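Local coordinates for protein glutamate racemase (Campylobacter jejuni, PDB 3UHF) that belongs to the Asp/Glu/hydantoin racemase family and carries D-glutamic acid in a pocket of its two-sheet alpha/beta fold, at residues S38-L43 with D50-Y55. Sequence-based numbering, arbitrary orientation.
Sequences SVLKSL and DEIIYY
Leu40 reaches from helix 37-45 toward strand 51-56 and divides its two methyls between Ile52 and Tyr54, closing the second half of a beta-alpha-beta unit that starts with strand 26-31. The helix runs back almost exactly antiparallel to the strand: the axes of residues 38-43 and 51-55 come within 10.7 Å at 176°, and apolar side chains fill the gap without a hydrogen bond between the segments. The Leu40 and Ile52 side chains pass one another head to tail, which brings CD1 of Leu40 alongside Ile52 CG2 at 3.6 Å and also to Ile52 CD1 at 4.1 Å. Ile52 can offer both methyls because CG1 stands anti to its carbonyl carbon (chi1 -56°) and the extended chain carries CD1 on toward the helix. There CD1 lies 4.4 Å from Leu43 CB, one helical turn after Leu40.

The other branch of Leu40 leans obliquely on the Tyr54 ring. With CG of Tyr54 anti to the backbone N (chi1 -176°), the ring extends toward the start of the helix, and its hydroxyl is hydrogen-bonded to the carbonyl oxygen of Gly33, in the loop leading into that helix. The phenol is thus anchored at its far end while the CD1 side of the ring joins the apolar layer, and the side chain lies about 7 Å from the bound D-glutamic acid. Val29 of strand 26-31 touches Leu43, Ile52 and Tyr54, and Phe252 of strand 249-254 packs on Leu40 and Tyr54. Between residues 38-43 and Tyr54 the nearest pair is Leu40 CD2 and Tyr54 CD1, 4.2 Å apart.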
loop_
_atom_site.group_PDB
_atom_site.type_symbol
_atom_site.label_atom_id
_atom_site.label_comp_id
_atom_site.label_asym_id
_atom_site.label_seq_id
_atom_site.Cartn_x
_atom_site.Cartn_y
_atom_site.Cartn_z
ATOM N N SER A 38 5.639 -0.836 -4.381
ATOM C CA SER A 38 5.814 0.560 -3.995
ATOM C C SER A 38 5.990 0.675 -2.474
ATOM O O SER A 38 6.728 1.539 -1.979
ATOM C CB SER A 38 4.654 1.433 -4.483
ATOM O OG SER A 38 3.444 1.103 -3.828
ATOM N N VAL A 39 5.316 -0.213 -1.748
ATOM C CA VAL A 39 5.447 -0.296 -0.299
ATOM C C VAL A 39 6.755 -0.985 0.063
ATOM O O VAL A 39 7.482 -0.535 0.956
ATOM C CB VAL A 39 4.255 -1.046 0.336
ATOM C CG1 VAL A 39 4.487 -1.261 1.831
ATOM C CG2 VAL A 39 2.966 -0.256 0.112
ATOM N N LEU A 40 7.069 -2.067 -0.643
ATOM C CA LEU A 40 8.334 -2.763 -0.419
ATOM C C LEU A 40 9.509 -1.795 -0.544
ATOM O O LEU A 40 10.436 -1.813 0.274
ATOM C CB LEU A 40 8.500 -3.918 -1.402
ATOM C CG LEU A 40 9.776 -4.734 -1.188
ATOM C CD1 LEU A 40 9.689 -5.483 0.127
ATOM C CD2 LEU A 40 10.022 -5.699 -2.349
ATOM N N LYS A 41 9.451 -0.934 -1.556
ATOM C CA LYS A 41 10.509 0.042 -1.783
ATOM C C LYS A 41 10.735 0.915 -0.549
ATOM O O LYS A 41 11.870 1.110 -0.122
ATOM C CB LYS A 41 10.180 0.905 -3.000
ATOM C CG LYS A 41 11.269 1.897 -3.381
ATOM C CD LYS A 41 10.946 2.508 -4.743
ATOM C CE LYS A 41 12.076 3.381 -5.258
ATOM N NZ LYS A 41 12.274 4.579 -4.399
ATOM N N SER A 42 9.656 1.434 0.032
ATOM C CA SER A 42 9.791 2.288 1.212
ATOM C C SER A 42 10.397 1.526 2.376
ATOM O O SER A 42 11.280 2.042 3.070
ATOM C CB SER A 42 8.429 2.854 1.629
ATOM O OG SER A 42 7.814 3.544 0.556
ATOM N N LEU A 43 9.918 0.302 2.597
ATOM C CA LEU A 43 10.410 -0.523 3.708
ATOM C C LEU A 43 11.879 -0.872 3.559
ATOM O O LEU A 43 12.642 -0.871 4.527
ATOM C CB LEU A 43 9.591 -1.808 3.817
ATOM C CG LEU A 43 8.107 -1.624 4.123
ATOM C CD1 LEU A 43 7.363 -2.939 3.922
ATOM C CD2 LEU A 43 7.929 -1.119 5.556
ATOM N N ASP A 50 16.081 -7.132 8.276
ATOM C CA ASP A 50 17.199 -7.910 7.764
ATOM C C ASP A 50 16.756 -8.739 6.564
ATOM O O ASP A 50 17.550 -9.022 5.672
ATOM C CB ASP A 50 17.738 -8.834 8.856
ATOM C CG ASP A 50 18.221 -8.072 10.075
ATOM O OD1 ASP A 50 19.056 -7.159 9.903
ATOM O OD2 ASP A 50 17.753 -8.371 11.197
ATOM N N GLU A 51 15.489 -9.135 6.553
ATOM C CA GLU A 51 14.988 -9.984 5.482
ATOM C C GLU A 51 13.500 -9.769 5.279
ATOM O O GLU A 51 12.741 -9.680 6.240
ATOM C CB GLU A 51 15.274 -11.455 5.790
ATOM C CG GLU A 51 15.000 -12.407 4.634
ATOM C CD GLU A 51 15.592 -13.789 4.873
ATOM O OE1 GLU A 51 15.838 -14.144 6.047
ATOM O OE2 GLU A 51 15.824 -14.518 3.887
ATOM N N ILE A 52 13.088 -9.688 4.020
ATOM C CA ILE A 52 11.693 -9.440 3.692
ATOM C C ILE A 52 11.216 -10.449 2.649
ATOM O O ILE A 52 11.854 -10.622 1.607
ATOM C CB ILE A 52 11.484 -8.023 3.139
ATOM C CG1 ILE A 52 11.993 -6.963 4.124
ATOM C CG2 ILE A 52 10.014 -7.794 2.830
ATOM C CD1 ILE A 52 11.843 -5.541 3.620
ATOM N N ILE A 53 10.111 -11.125 2.949
ATOM C CA ILE A 53 9.499 -12.057 2.004
ATOM C C ILE A 53 8.290 -11.374 1.393
ATOM O O ILE A 53 7.329 -11.077 2.101
ATOM C CB ILE A 53 9.015 -13.349 2.703
ATOM C CG1 ILE A 53 10.104 -13.937 3.616
ATOM C CG2 ILE A 53 8.520 -14.373 1.677
ATOM C CD1 ILE A 53 11.399 -14.252 2.922
ATOM N N TYR A 54 8.345 -11.118 0.084
ATOM C CA TYR A 54 7.236 -10.499 -0.649
ATOM C C TYR A 54 6.446 -11.575 -1.390
ATOM O O TYR A 54 7.025 -12.443 -2.032
ATOM C CB TYR A 54 7.763 -9.461 -1.656
ATOM C CG TYR A 54 6.688 -8.696 -2.409
ATOM C CD1 TYR A 54 6.239 -7.456 -1.954
ATOM C CD2 TYR A 54 6.123 -9.207 -3.578
ATOM C CE1 TYR A 54 5.264 -6.748 -2.635
ATOM C CE2 TYR A 54 5.136 -8.498 -4.267
ATOM C CZ TYR A 54 4.715 -7.273 -3.787
ATOM O OH TYR A 54 3.748 -6.554 -4.451
ATOM N N TYR A 55 5.125 -11.521 -1.272
ATOM C CA TYR A 55 4.255 -12.430 -2.001
ATOM C C TYR A 55 3.165 -11.617 -2.671
ATOM O O TYR A 55 2.468 -10.836 -2.013
ATOM C CB TYR A 55 3.631 -13.472 -1.069
ATOM C CG TYR A 55 2.604 -14.374 -1.748
ATOM C CD1 TYR A 55 2.963 -15.210 -2.798
ATOM C CD2 TYR A 55 1.289 -14.405 -1.317
ATOM C CE1 TYR A 55 2.024 -16.042 -3.416
ATOM C CE2 TYR A 55 0.351 -15.229 -1.914
ATOM C CZ TYR A 55 0.719 -16.042 -2.967
ATOM O OH TYR A 55 -0.228 -16.859 -3.552
#